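Long-range contact in putative PhosphatidylEthanolamine-Binding Protein (PEBP) (Chlamydia trachomatis, PDB 3N08), which is of unknown function but probably belongs to the phosphatidylethanolamine-binding proteins, relatives of Raf kinase inhibitor protein, and may bind phospholipid-like or other anionic ligands: residues B[60-72]-B[120-132]. Sequence-based numbering, arbitrary orientation.
Sequences DGLWIHWIVYNLS and VLSDEEGVTKEQL
The Tyr69 ring reaches into the loop 121-127, with the carbonyl oxygens of Ser122 and Glu124 at its edge, near its plane. Three methyl groups meet the ring obliquely: Leu121 CD1, Val127 CG2 and Leu132 CD1. Val127 CG2 lies 3.7 Å from Tyr69 CE1. Tyr69 OH donates to Glu124 O at 2.7 Å, in the carbonyl plane and on a lone pair. The Asn70 amide pairs with both the backbone N-H and the carbonyl of Leu121. Asn70 OD1 accepts from Leu121 N at 2.9 Å, in plane on a lone pair. Asn70 ND2 donates almost straight (174°) to Leu121 O at 2.9 Å, from above that carbonyl plane. These two bonds fix the rotation of the amide. In this PEBP-family fold, helix 129-136 and the loop before it pack on strand 63-71 of the large sheet. A capping box of Thr128 and Gln131 starts the helix. Ile67 CG2 touches Leu132 CD2 at 3.5 Å, and Ile67 CD1 lies 3.3 Å from Lys129 N. Lys129 CG is trans to the backbone N (chi1 178°), and the straight chain beyond crosses Ile64 at about a right angle. Lys129 NZ passes Leu62 CD2 and forms a salt bridge with Glu49 of strand 43-50.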
ATOM      1  N   ASP B  60      24.306 -16.011  -1.004  1.00 10.71           N
ATOM      2  CA  ASP B  60      22.935 -15.935  -1.527  1.00 11.69           C
ATOM      3  C   ASP B  60      22.436 -14.500  -1.702  1.00 10.29           C
ATOM      4  O   ASP B  60      21.324 -14.282  -2.162  1.00 14.06           O
ATOM      5  CB  ASP B  60      21.957 -16.781  -0.713  1.00 11.99           C
ATOM      6  CG  ASP B  60      21.655 -16.212   0.664  1.00 14.74           C
ATOM      7  OD1 ASP B  60      22.063 -15.071   1.005  1.00 14.37           O
ATOM      8  OD2 ASP B  60      20.950 -16.920   1.429  1.00 17.16           O
ATOM      9  N   GLY B  61      23.267 -13.529  -1.370  1.00 10.23           N
ATOM     10  CA  GLY B  61      22.959 -12.129  -1.623  1.00 11.72           C
ATOM     11  C   GLY B  61      21.786 -11.554  -0.856  1.00 11.11           C
ATOM     12  O   GLY B  61      21.218 -10.531  -1.285  1.00 13.32           O
ATOM     13  N   LEU B  62      21.435 -12.156   0.283  1.00 10.80           N
ATOM     14  CA  LEU B  62      20.278 -11.689   1.046  1.00 10.69           C
ATOM     15  C   LEU B  62      20.518 -11.808   2.533  1.00 13.38           C
ATOM     16  O   LEU B  62      20.698 -12.898   3.045  1.00 14.57           O
ATOM     17  CB  LEU B  62      19.035 -12.490   0.653  1.00 12.71           C
ATOM     18  CG  LEU B  62      17.673 -11.931   1.103  1.00 14.91           C
ATOM     19  CD1 LEU B  62      17.430 -10.532   0.523  1.00 15.58           C
ATOM     20  CD2 LEU B  62      16.534 -12.856   0.672  1.00 22.34           C
ATOM     21  N   TRP B  63      20.506 -10.670   3.215  1.00  9.58           N
ATOM     22  CA  TRP B  63      20.681 -10.637   4.666  1.00 10.78           C
ATOM     23  C   TRP B  63      19.377 -10.235   5.367  1.00  8.65           C
ATOM     24  O   TRP B  63      18.814  -9.169   5.067  1.00  9.11           O
ATOM     25  CB  TRP B  63      21.787  -9.652   5.022  1.00 10.88           C
ATOM     26  CG  TRP B  63      22.349  -9.864   6.392  1.00 10.97           C
ATOM     27  CD1 TRP B  63      21.865  -9.394   7.574  1.00 12.10           C
ATOM     28  CD2 TRP B  63      23.530 -10.598   6.695  1.00 15.48           C
ATOM     29  NE1 TRP B  63      22.670  -9.828   8.617  1.00 13.06           N
ATOM     30  CE2 TRP B  63      23.710 -10.550   8.088  1.00 13.67           C
ATOM     31  CE3 TRP B  63      24.461 -11.288   5.912  1.00 13.53           C
ATOM     32  CZ2 TRP B  63      24.775 -11.182   8.722  1.00 12.55           C
ATOM     33  CZ3 TRP B  63      25.511 -11.915   6.537  1.00 16.88           C
ATOM     34  CH2 TRP B  63      25.666 -11.852   7.932  1.00 15.76           C
ATOM     35  N   ILE B  64      18.900 -11.090   6.257  1.00  7.67           N
ATOM     36  CA  ILE B  64      17.662 -10.825   6.995  1.00  8.49           C
ATOM     37  C   ILE B  64      17.988 -10.005   8.228  1.00  9.12           C
ATOM     38  O   ILE B  64      18.825 -10.408   9.065  1.00  9.49           O
ATOM     39  CB  ILE B  64      16.984 -12.147   7.419  1.00  8.44           C
ATOM     40  CG1 ILE B  64      16.669 -13.039   6.221  1.00 17.18           C
ATOM     41  CG2 ILE B  64      15.740 -11.837   8.236  1.00 11.72           C
ATOM     42  CD1 ILE B  64      16.075 -12.367   5.034  1.00 25.72           C
ATOM     43  N   HIS B  65      17.372  -8.841   8.306  1.00  7.77           N
ATOM     44  CA  HIS B  65      17.582  -7.919   9.402  1.00  8.09           C
ATOM     45  C   HIS B  65      16.565  -8.032  10.540  1.00  8.02           C
ATOM     46  O   HIS B  65      16.855  -7.609  11.636  1.00  9.74           O
ATOM     47  CB  HIS B  65      17.645  -6.468   8.874  1.00  8.91           C
ATOM     48  CG  HIS B  65      18.948  -6.143   8.223  1.00  8.01           C
ATOM     49  ND1 HIS B  65      19.926  -5.405   8.851  1.00 10.90           N
ATOM     50  CD2 HIS B  65      19.497  -6.570   7.063  1.00  9.51           C
ATOM     51  CE1 HIS B  65      20.998  -5.335   8.082  1.00 11.86           C
ATOM     52  NE2 HIS B  65      20.763  -6.035   6.991  1.00 11.19           N
ATOM     53  N   TRP B  66      15.379  -8.561  10.268  1.00  7.06           N
ATOM     54  CA  TRP B  66      14.345  -8.648  11.297  1.00  7.08           C
ATOM     55  C   TRP B  66      13.276  -9.625  10.856  1.00  7.25           C
ATOM     56  O   TRP B  66      12.807  -9.556   9.719  1.00  8.86           O
ATOM     57  CB  TRP B  66      13.712  -7.270  11.528  1.00  9.78           C
ATOM     58  CG  TRP B  66      13.076  -7.044  12.878  1.00  8.65           C
ATOM     59  CD1 TRP B  66      13.171  -7.828  13.983  1.00  8.81           C
ATOM     60  CD2 TRP B  66      12.283  -5.908  13.247  1.00  8.55           C
ATOM     61  NE1 TRP B  66      12.460  -7.245  15.031  1.00  8.77           N
ATOM     62  CE2 TRP B  66      11.916  -6.070  14.598  1.00  8.31           C
ATOM     63  CE3 TRP B  66      11.846  -4.775  12.559  1.00  8.51           C
ATOM     64  CZ2 TRP B  66      11.114  -5.132  15.282  1.00 10.26           C
ATOM     65  CZ3 TRP B  66      11.064  -3.839  13.240  1.00  8.97           C
ATOM     66  CH2 TRP B  66      10.707  -4.028  14.583  1.00 10.35           C
ATOM     67  N   ILE B  67      12.845 -10.473  11.787  1.00  7.26           N
ATOM     68  CA  ILE B  67      11.679 -11.307  11.628  1.00  7.38           C
ATOM     69  C   ILE B  67      10.781 -11.127  12.844  1.00  8.37           C
ATOM     70  O   ILE B  67      11.226 -11.293  13.995  1.00  8.47           O
ATOM     71  CB  ILE B  67      12.092 -12.785  11.532  1.00 10.26           C
ATOM     72  CG1 ILE B  67      12.856 -13.033  10.226  1.00 11.73           C
ATOM     73  CG2 ILE B  67      10.868 -13.702  11.644  1.00 12.06           C
ATOM     74  CD1 ILE B  67      13.290 -14.478  10.028  1.00 13.31           C
ATOM     75  N   VAL B  68       9.509 -10.886  12.560  1.00  8.01           N
ATOM     76  CA  VAL B  68       8.486 -10.838  13.602  1.00  8.44           C
ATOM     77  C   VAL B  68       7.271 -11.597  13.089  1.00  7.84           C
ATOM     78  O   VAL B  68       6.842 -11.389  11.971  1.00  9.09           O
ATOM     79  CB  VAL B  68       8.050  -9.401  13.938  1.00  9.15           C
ATOM     80  CG1 VAL B  68       7.037  -9.398  15.071  1.00 10.28           C
ATOM     81  CG2 VAL B  68       9.250  -8.550  14.313  1.00  9.02           C
ATOM     82  N   TYR B  69       6.696 -12.476  13.903  1.00  8.32           N
ATOM     83  CA  TYR B  69       5.480 -13.132  13.486  1.00  8.43           C
ATOM     84  C   TYR B  69       4.509 -13.248  14.655  1.00  9.05           C
ATOM     85  O   TYR B  69       4.868 -13.014  15.808  1.00  8.99           O
ATOM     86  CB  TYR B  69       5.765 -14.496  12.823  1.00 10.58           C
ATOM     87  CG  TYR B  69       6.158 -15.613  13.761  1.00 11.15           C
ATOM     88  CD1 TYR B  69       7.483 -15.820  14.116  1.00 11.12           C
ATOM     89  CD2 TYR B  69       5.193 -16.480  14.254  1.00 13.84           C
ATOM     90  CE1 TYR B  69       7.835 -16.863  14.964  1.00 13.40           C
ATOM     91  CE2 TYR B  69       5.534 -17.507  15.090  1.00 15.43           C
ATOM     92  CZ  TYR B  69       6.846 -17.697  15.431  1.00 12.67           C
ATOM     93  OH  TYR B  69       7.149 -18.742  16.269  1.00 19.29           O
ATOM     94  N   ASN B  70       3.269 -13.613  14.336  1.00  9.45           N
ATOM     95  CA  ASN B  70       2.194 -13.653  15.308  1.00  9.35           C
ATOM     96  C   ASN B  70       1.909 -12.294  15.927  1.00  9.34           C
ATOM     97  O   ASN B  70       1.455 -12.209  17.060  1.00 11.64           O
ATOM     98  CB  ASN B  70       2.418 -14.745  16.355  1.00  9.93           C
ATOM     99  CG  ASN B  70       1.976 -16.115  15.872  1.00 11.30           C
ATOM    100  OD1 ASN B  70       1.432 -16.276  14.766  1.00 11.54           O
ATOM    101  ND2 ASN B  70       2.206 -17.115  16.704  1.00 12.44           N
ATOM    102  N   LEU B  71       2.153 -11.243  15.163  1.00  8.32           N
ATOM    103  CA  LEU B  71       1.666  -9.932  15.549  1.00  9.33           C
ATOM    104  C   LEU B  71       0.153  -9.898  15.511  1.00 11.01           C
ATOM    105  O   LEU B  71      -0.465 -10.537  14.657  1.00 10.89           O
ATOM    106  CB  LEU B  71       2.160  -8.898  14.567  1.00 12.15           C
ATOM    107  CG  LEU B  71       3.560  -8.388  14.771  1.00 11.93           C
ATOM    108  CD1 LEU B  71       4.042  -7.771  13.468  1.00 13.81           C
ATOM    109  CD2 LEU B  71       3.624  -7.374  15.929  1.00 13.40           C
ATOM    110  N   SER B  72      -0.445  -9.135  16.422  1.00 10.64           N
ATOM    111  CA  SER B  72      -1.882  -8.886  16.348  1.00 11.32           C
ATOM    112  C   SER B  72      -2.258  -8.209  15.031  1.00  9.82           C
ATOM    113  O   SER B  72      -1.602  -7.284  14.605  1.00 10.19           O
ATOM    114  CB  SER B  72      -2.321  -7.987  17.489  1.00 10.62           C
ATOM    115  OG  SER B  72      -3.659  -7.607  17.287  1.00 10.96           O
ATOM    116  N   VAL B 120      -3.071 -18.209  13.314  1.00 11.59           N
ATOM    117  CA  VAL B 120      -1.986 -17.938  14.245  1.00 11.40           C
ATOM    118  C   VAL B 120      -1.010 -19.113  14.135  1.00 10.61           C
ATOM    119  O   VAL B 120      -1.414 -20.286  14.242  1.00 13.78           O
ATOM    120  CB  VAL B 120      -2.528 -17.803  15.685  1.00 10.79           C
ATOM    121  CG1 VAL B 120      -1.397 -17.653  16.670  1.00 10.99           C
ATOM    122  CG2 VAL B 120      -3.503 -16.622  15.786  1.00 14.32           C
ATOM    123  N   LEU B 121       0.274 -18.820  13.930  1.00 12.62           N
ATOM    124  CA  LEU B 121       1.278 -19.872  13.784  1.00 11.62           C
ATOM    125  C   LEU B 121       1.658 -20.446  15.137  1.00 12.81           C
ATOM    126  O   LEU B 121       1.423 -19.835  16.179  1.00 14.04           O
ATOM    127  CB  LEU B 121       2.518 -19.345  13.071  1.00 12.84           C
ATOM    128  CG  LEU B 121       2.306 -18.796  11.665  1.00 14.45           C
ATOM    129  CD1 LEU B 121       3.591 -18.164  11.156  1.00 15.11           C
ATOM    130  CD2 LEU B 121       1.810 -19.878  10.711  1.00 17.38           C
ATOM    131  N   SER B 122       2.223 -21.646  15.140  1.00 13.35           N
ATOM    132  CA  SER B 122       2.725 -22.227  16.369  1.00 14.14           C
ATOM    133  C   SER B 122       3.745 -21.297  17.021  1.00 14.25           C
ATOM    134  O   SER B 122       4.506 -20.620  16.354  1.00 14.21           O
ATOM    135  CB  SER B 122       3.341 -23.602  16.079  1.00 24.22           C
ATOM    136  OG  SER B 122       3.758 -24.220  17.275  1.00 37.90           O
ATOM    137  N   ASP B 123       3.735 -21.283  18.347  1.00 14.77           N
ATOM    138  CA  ASP B 123       4.545 -20.384  19.141  1.00 14.31           C
ATOM    139  C   ASP B 123       5.918 -21.013  19.346  1.00 18.15           C
ATOM    140  O   ASP B 123       6.097 -21.871  20.213  1.00 18.34           O
ATOM    141  CB  ASP B 123       3.836 -20.172  20.486  1.00 17.09           C
ATOM    142  CG  ASP B 123       4.370 -19.000  21.262  1.00 14.10           C
ATOM    143  OD1 ASP B 123       5.188 -18.232  20.707  1.00 14.85           O
ATOM    144  OD2 ASP B 123       3.940 -18.855  22.438  1.00 16.12           O
ATOM    145  N   GLU B 124       6.885 -20.598  18.535  1.00 15.17           N
ATOM    146  CA  GLU B 124       8.219 -21.198  18.536  1.00 16.52           C
ATOM    147  C   GLU B 124       9.311 -20.144  18.564  1.00 15.30           C
ATOM    148  O   GLU B 124       9.257 -19.126  17.869  1.00 16.33           O
ATOM    149  CB  GLU B 124       8.437 -22.051  17.280  1.00 18.44           C
ATOM    150  CG  GLU B 124       7.299 -22.980  16.933  1.00 41.85           C
ATOM    151  CD  GLU B 124       7.231 -24.181  17.841  1.00 55.39           C
ATOM    152  OE1 GLU B 124       8.269 -24.542  18.433  1.00 60.03           O
ATOM    153  OE2 GLU B 124       6.136 -24.761  17.966  1.00 55.78           O
ATOM    154  N   GLU B 125      10.326 -20.426  19.360  0.55 15.45           N
ATOM    155  CA  GLU B 125      11.517 -19.605  19.420  0.55 18.02           C
ATOM    156  C   GLU B 125      12.476 -20.043  18.311  0.55 18.02           C
ATOM    157  O   GLU B 125      12.338 -21.144  17.753  0.55 18.01           O
ATOM    158  CB  GLU B 125      12.177 -19.764  20.793  0.55 19.09           C
ATOM    159  CG  GLU B 125      11.229 -19.469  21.969  0.55 22.64           C
ATOM    160  CD  GLU B 125      11.747 -19.988  23.307  0.55 27.05           C
ATOM    161  OE1 GLU B 125      12.578 -19.294  23.924  0.55 20.41           O
ATOM    162  OE2 GLU B 125      11.325 -21.091  23.739  0.55 25.28           O
ATOM    163  N   GLY B 126      13.415 -19.168  17.970  1.00 16.33           N
ATOM    164  CA  GLY B 126      14.495 -19.522  17.057  1.00 18.77           C
ATOM    165  C   GLY B 126      14.085 -19.696  15.605  1.00 17.03           C
ATOM    166  O   GLY B 126      14.758 -20.405  14.863  1.00 19.13           O
ATOM    167  N   VAL B 127      12.994 -19.070  15.182  1.00 14.64           N
ATOM    168  CA  VAL B 127      12.478 -19.268  13.830  1.00 14.99           C
ATOM    169  C   VAL B 127      13.296 -18.520  12.772  1.00 13.85           C
ATOM    170  O   VAL B 127      13.519 -17.318  12.881  1.00 14.97           O
ATOM    171  CB  VAL B 127      10.986 -18.832  13.748  1.00 15.04           C
ATOM    172  CG1 VAL B 127      10.495 -18.804  12.298  1.00 19.25           C
ATOM    173  CG2 VAL B 127      10.142 -19.774  14.601  1.00 18.81           C
ATOM    174  N   THR B 128      13.747 -19.242  11.759  1.00 14.36           N
ATOM    175  CA  THR B 128      14.447 -18.635  10.634  1.00 16.39           C
ATOM    176  C   THR B 128      13.459 -18.253   9.524  1.00 13.96           C
ATOM    177  O   THR B 128      12.323 -18.721   9.494  1.00 14.07           O
ATOM    178  CB  THR B 128      15.447 -19.616  10.010  1.00 17.75           C
ATOM    179  OG1 THR B 128      14.727 -20.732   9.466  1.00 18.82           O
ATOM    180  CG2 THR B 128      16.470 -20.108  11.039  1.00 22.02           C
ATOM    181  N   LYS B 129      13.901 -17.419   8.589  1.00 13.43           N
ATOM    182  CA  LYS B 129      13.058 -17.075   7.461  1.00 12.97           C
ATOM    183  C   LYS B 129      12.543 -18.313   6.717  1.00 12.68           C
ATOM    184  O   LYS B 129      11.364 -18.390   6.392  1.00 14.11           O
ATOM    185  CB  LYS B 129      13.811 -16.165   6.490  1.00 12.72           C
ATOM    186  CG  LYS B 129      12.968 -15.824   5.258  1.00 16.05           C
ATOM    187  CD  LYS B 129      13.644 -14.870   4.304  1.00 17.51           C
ATOM    188  CE  LYS B 129      12.848 -14.709   3.018  1.00 26.55           C
ATOM    189  NZ  LYS B 129      13.670 -14.037   1.980  1.00 26.58           N
ATOM    190  N   GLU B 130      13.427 -19.264   6.430  0.73 17.64           N
ATOM    191  CA  GLU B 130      13.014 -20.463   5.717  0.73 17.44           C
ATOM    192  C   GLU B 130      11.888 -21.192   6.454  0.73 16.00           C
ATOM    193  O   GLU B 130      10.901 -21.590   5.845  0.73 16.10           O
ATOM    194  CB  GLU B 130      14.203 -21.397   5.490  0.73 23.17           C
ATOM    195  CG  GLU B 130      13.846 -22.670   4.740  0.73 35.28           C
ATOM    196  CD  GLU B 130      15.055 -23.548   4.448  0.73 53.23           C
ATOM    197  OE1 GLU B 130      16.050 -23.478   5.203  0.73 55.01           O
ATOM    198  OE2 GLU B 130      15.013 -24.311   3.459  0.73 59.10           O
ATOM    199  N   GLN B 131      12.037 -21.359   7.765  1.00 15.28           N
ATOM    200  CA  GLN B 131      11.015 -22.044   8.571  1.00 16.77           C
ATOM    201  C   GLN B 131       9.687 -21.272   8.605  1.00 16.10           C
ATOM    202  O   GLN B 131       8.594 -21.846   8.536  1.00 16.89           O
ATOM    203  CB  GLN B 131      11.523 -22.222   9.997  1.00 17.36           C
ATOM    204  CG  GLN B 131      12.655 -23.224  10.121  1.00 21.73           C
ATOM    205  CD  GLN B 131      13.281 -23.213  11.502  1.00 21.10           C
ATOM    206  OE1 GLN B 131      13.213 -22.229  12.221  1.00 23.92           O
ATOM    207  NE2 GLN B 131      13.885 -24.331  11.877  1.00 29.24           N
ATOM    208  N   LEU B 132       9.799 -19.954   8.708  1.00 14.29           N
ATOM    209  CA  LEU B 132       8.642 -19.074   8.733  1.00 14.14           C
ATOM    210  C   LEU B 132       7.857 -19.147   7.428  1.00 14.26           C
ATOM    211  O   LEU B 132       6.630 -19.255   7.428  1.00 14.12           O
ATOM    212  CB  LEU B 132       9.104 -17.643   9.017  1.00 14.03           C
ATOM    213  CG  LEU B 132       7.993 -16.611   9.050  1.00 16.26           C
ATOM    214  CD1 LEU B 132       6.873 -17.020  10.007  1.00 16.57           C
ATOM    215  CD2 LEU B 132       8.579 -15.280   9.470  1.00 14.98           C
TER